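Local atomic coordinates of sp1 protein (Swine acute diarrhea syndrome coronavirus, PDB entry 6LPA), a protein that probably suppresses host gene expression as the alphacoronavirus non-structural protein 1, and is associated with host cell proliferation and immune evasion. Residues Q14-P22 / W88-Y96. Residues are numbered along the deposited sequence; the frame is centred on the assembly and turned at random.
Sequences QEISAHGYP and WLIPSNSNY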
loop_
_atom_site.group_PDB
_atom_site.type_symbol
_atom_site.label_atom_id
_atom_site.label_comp_id
_atom_site.label_asym_id
_atom_site.label_seq_id
_atom_site.Cartn_x
_atom_site.Cartn_y
_atom_site.Cartn_z
ATOM N N GLN A 14 13.420 2.581 -23.525
ATOM C CA GLN A 14 14.631 2.592 -22.701
ATOM C C GLN A 14 14.417 3.326 -21.382
ATOM O O GLN A 14 14.906 2.893 -20.329
ATOM C CB GLN A 14 15.767 3.269 -23.461
ATOM C CG GLN A 14 16.741 2.334 -24.055
ATOM C CD GLN A 14 17.569 1.614 -23.020
ATOM O OE1 GLN A 14 17.357 1.736 -21.797
ATOM N NE2 GLN A 14 18.500 0.827 -23.506
ATOM N N GLU A 15 13.741 4.468 -21.431
ATOM C CA GLU A 15 13.412 5.246 -20.249
ATOM C C GLU A 15 11.917 5.511 -20.244
ATOM O O GLU A 15 11.309 5.717 -21.299
ATOM C CB GLU A 15 14.193 6.581 -20.195
ATOM C CG GLU A 15 15.411 6.533 -19.275
ATOM C CD GLU A 15 15.779 7.899 -18.700
ATOM O OE1 GLU A 15 16.609 7.941 -17.763
ATOM O OE2 GLU A 15 15.239 8.923 -19.187
ATOM N N ILE A 16 11.331 5.500 -19.055
ATOM C CA ILE A 16 9.893 5.640 -18.877
ATOM C C ILE A 16 9.701 6.885 -18.033
ATOM O O ILE A 16 10.028 6.888 -16.840
ATOM C CB ILE A 16 9.271 4.399 -18.207
ATOM C CG1 ILE A 16 9.270 3.204 -19.165
ATOM C CG2 ILE A 16 7.841 4.644 -17.744
ATOM C CD1 ILE A 16 9.363 1.847 -18.419
ATOM N N SER A 17 9.223 7.958 -18.649
ATOM C CA SER A 17 8.821 9.117 -17.867
ATOM C C SER A 17 7.406 8.901 -17.332
ATOM O O SER A 17 6.494 8.559 -18.094
ATOM C CB SER A 17 8.881 10.382 -18.715
ATOM O OG SER A 17 8.288 11.440 -17.993
ATOM N N ALA A 18 7.225 9.080 -16.022
ATOM C CA ALA A 18 5.987 8.690 -15.364
ATOM C C ALA A 18 5.765 9.573 -14.145
ATOM O O ALA A 18 6.575 10.443 -13.824
ATOM C CB ALA A 18 6.019 7.209 -14.973
ATOM N N HIS A 19 4.655 9.334 -13.457
ATOM C CA HIS A 19 4.390 10.048 -12.219
ATOM C C HIS A 19 3.447 9.227 -11.355
ATOM O O HIS A 19 2.687 8.397 -11.863
ATOM C CB HIS A 19 3.797 11.440 -12.480
ATOM C CG HIS A 19 2.481 11.423 -13.185
ATOM N ND1 HIS A 19 1.275 11.475 -12.516
ATOM C CD2 HIS A 19 2.176 11.369 -14.503
ATOM C CE1 HIS A 19 0.284 11.443 -13.391
ATOM N NE2 HIS A 19 0.805 11.387 -14.605
ATOM N N GLY A 20 3.511 9.468 -10.039
ATOM C CA GLY A 20 2.559 8.927 -9.088
ATOM C C GLY A 20 1.883 10.022 -8.279
ATOM O O GLY A 20 1.934 11.196 -8.663
ATOM N N TYR A 21 1.261 9.658 -7.160
ATOM C CA TYR A 21 0.420 10.561 -6.389
ATOM C C TYR A 21 0.876 10.621 -4.931
ATOM O O TYR A 21 1.352 9.622 -4.388
ATOM C CB TYR A 21 -1.052 10.124 -6.475
ATOM C CG TYR A 21 -1.519 10.046 -7.918
ATOM C CD1 TYR A 21 -1.646 11.194 -8.686
ATOM C CD2 TYR A 21 -1.785 8.825 -8.526
ATOM C CE1 TYR A 21 -2.041 11.130 -10.015
ATOM C CE2 TYR A 21 -2.190 8.753 -9.857
ATOM C CZ TYR A 21 -2.311 9.907 -10.592
ATOM O OH TYR A 21 -2.719 9.844 -11.908
ATOM N N PRO A 22 0.734 11.787 -4.282
ATOM C CA PRO A 22 1.382 11.972 -2.975
ATOM C C PRO A 22 0.613 11.410 -1.788
ATOM O O PRO A 22 1.238 11.143 -0.749
ATOM C CB PRO A 22 1.518 13.501 -2.861
ATOM C CG PRO A 22 0.615 14.081 -3.916
ATOM C CD PRO A 22 -0.046 12.971 -4.670
ATOM N N TRP A 88 4.043 -2.805 -11.636
ATOM C CA TRP A 88 3.163 -1.688 -11.326
ATOM C C TRP A 88 2.489 -1.188 -12.595
ATOM O O TRP A 88 2.997 -1.359 -13.704
ATOM C CB TRP A 88 3.914 -0.514 -10.692
ATOM C CG TRP A 88 4.824 -0.854 -9.547
ATOM C CD1 TRP A 88 4.535 -0.761 -8.214
ATOM C CD2 TRP A 88 6.192 -1.298 -9.638
ATOM N NE1 TRP A 88 5.646 -1.129 -7.467
ATOM C CE2 TRP A 88 6.669 -1.468 -8.315
ATOM C CE3 TRP A 88 7.054 -1.576 -10.706
ATOM C CZ2 TRP A 88 7.972 -1.910 -8.035
ATOM C CZ3 TRP A 88 8.356 -2.026 -10.426
ATOM C CH2 TRP A 88 8.803 -2.174 -9.097
ATOM N N LEU A 89 1.345 -0.535 -12.409
ATOM C CA LEU A 89 0.736 0.308 -13.430
ATOM C C LEU A 89 0.930 1.743 -12.977
ATOM O O LEU A 89 0.512 2.108 -11.871
ATOM C CB LEU A 89 -0.748 -0.011 -13.613
ATOM C CG LEU A 89 -1.102 -1.224 -14.465
ATOM C CD1 LEU A 89 -2.517 -1.695 -14.128
ATOM C CD2 LEU A 89 -0.984 -0.848 -15.951
ATOM N N ILE A 90 1.579 2.541 -13.819
ATOM C CA ILE A 90 2.013 3.887 -13.472
ATOM C C ILE A 90 1.604 4.832 -14.589
ATOM O O ILE A 90 1.876 4.549 -15.770
ATOM C CB ILE A 90 3.539 3.952 -13.263
ATOM C CG1 ILE A 90 4.039 2.740 -12.455
ATOM C CG2 ILE A 90 3.921 5.272 -12.615
ATOM C CD1 ILE A 90 5.566 2.612 -12.372
ATOM N N PRO A 91 1.003 5.976 -14.265
ATOM C CA PRO A 91 0.667 6.954 -15.312
ATOM C C PRO A 91 1.911 7.321 -16.104
ATOM O O PRO A 91 2.929 7.742 -15.544
ATOM C CB PRO A 91 0.097 8.140 -14.522
ATOM C CG PRO A 91 -0.451 7.518 -13.262
ATOM C CD PRO A 91 0.536 6.402 -12.934
ATOM N N SER A 92 1.836 7.107 -17.416
ATOM C CA SER A 92 2.964 7.335 -18.304
ATOM C C SER A 92 2.473 7.323 -19.742
ATOM O O SER A 92 1.544 6.585 -20.086
ATOM C CB SER A 92 4.049 6.264 -18.117
ATOM O OG SER A 92 5.035 6.419 -19.114
ATOM N N ASN A 93 3.117 8.135 -20.576
ATOM C CA ASN A 93 2.896 8.143 -22.016
ATOM C C ASN A 93 3.998 7.416 -22.793
ATOM O O ASN A 93 4.198 7.704 -23.978
ATOM C CB ASN A 93 2.758 9.588 -22.507
ATOM C CG ASN A 93 1.450 10.243 -22.054
ATOM O OD1 ASN A 93 0.393 9.613 -22.063
ATOM N ND2 ASN A 93 1.531 11.503 -21.623
ATOM N N SER A 94 4.717 6.480 -22.166
ATOM C CA SER A 94 5.810 5.812 -22.868
ATOM C C SER A 94 5.290 4.926 -24.002
ATOM O O SER A 94 4.113 4.538 -24.041
ATOM C CB SER A 94 6.624 4.949 -21.909
ATOM O OG SER A 94 5.986 3.705 -21.732
ATOM N N ASN A 95 6.198 4.599 -24.928
ATOM C CA ASN A 95 5.914 3.597 -25.946
ATOM C C ASN A 95 5.700 2.255 -25.267
ATOM O O ASN A 95 6.247 1.981 -24.194
ATOM C CB ASN A 95 7.055 3.493 -26.968
ATOM C CG ASN A 95 7.284 4.800 -27.727
ATOM O OD1 ASN A 95 6.331 5.468 -28.128
ATOM N ND2 ASN A 95 8.548 5.165 -27.927
ATOM N N TYR A 96 4.894 1.416 -25.903
ATOM C CA TYR A 96 4.365 0.240 -25.238
ATOM C C TYR A 96 4.129 -0.837 -26.275
ATOM O O TYR A 96 4.139 -0.580 -27.482
ATOM C CB TYR A 96 3.047 0.545 -24.509
ATOM C CG TYR A 96 1.956 1.025 -25.453
ATOM C CD1 TYR A 96 1.906 2.355 -25.858
ATOM C CD2 TYR A 96 0.986 0.148 -25.957
ATOM C CE1 TYR A 96 0.930 2.805 -26.728
ATOM C CE2 TYR A 96 -0.015 0.599 -26.840
ATOM C CZ TYR A 96 -0.027 1.931 -27.217
ATOM O OH TYR A 96 -0.985 2.424 -28.078
#
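Ala-18 and Ser-92 bring two oppositely running backbones together, their CA atoms 4.4 Å apart, and next to them His-19 N donates to Pro-91 O over 3.1 Å, close to the plane of that carbonyl. The second bond comes from a side chain: Ser-92 OG gives its proton to Ser-17 O at 2.8 Å, meeting the carbonyl from a direction tilted 34° out of its plane. With OG anti to the backbone N (chi1 172°), Ser-92 reaches across to residues 16-18, yet its OG also accepts from Ser-94 N at 3.1 Å. Donor to one segment and acceptor within its own, the hydroxyl is fixed in rotation, and CG2 of Ile-16 packs against it. Pro-91 supplies the largest buried surface. Pro-91 CB sits over one face of the His-19 imidazole, 3.6 Å from the ring centroid and displaced toward the rim, a CH-pi contact; a chi1 of 62° tips the ring over the proline. The neighbouring ring carbon, Pro-91 CG, meets Tyr-21 OH at 3.5 Å. Deeper in, Ala-18 CB lies 3.7 Å from Ile-90 CG2, and Ile-90 continues this apolar layer to Val-45 and Val-62. Ile-16 and Ala-18 bond through their backbones to Ile-54, so segment 14-22 lies between strand 53-54, with which 16-17 pairs in parallel, and the end of strand 85-91. The Ser-94 N to Ser-92 OG bond makes an ST turn just past the end of that strand at Pro-91, consistent with the irregular six-stranded beta-barrel fold of alphacoronavirus nsp1.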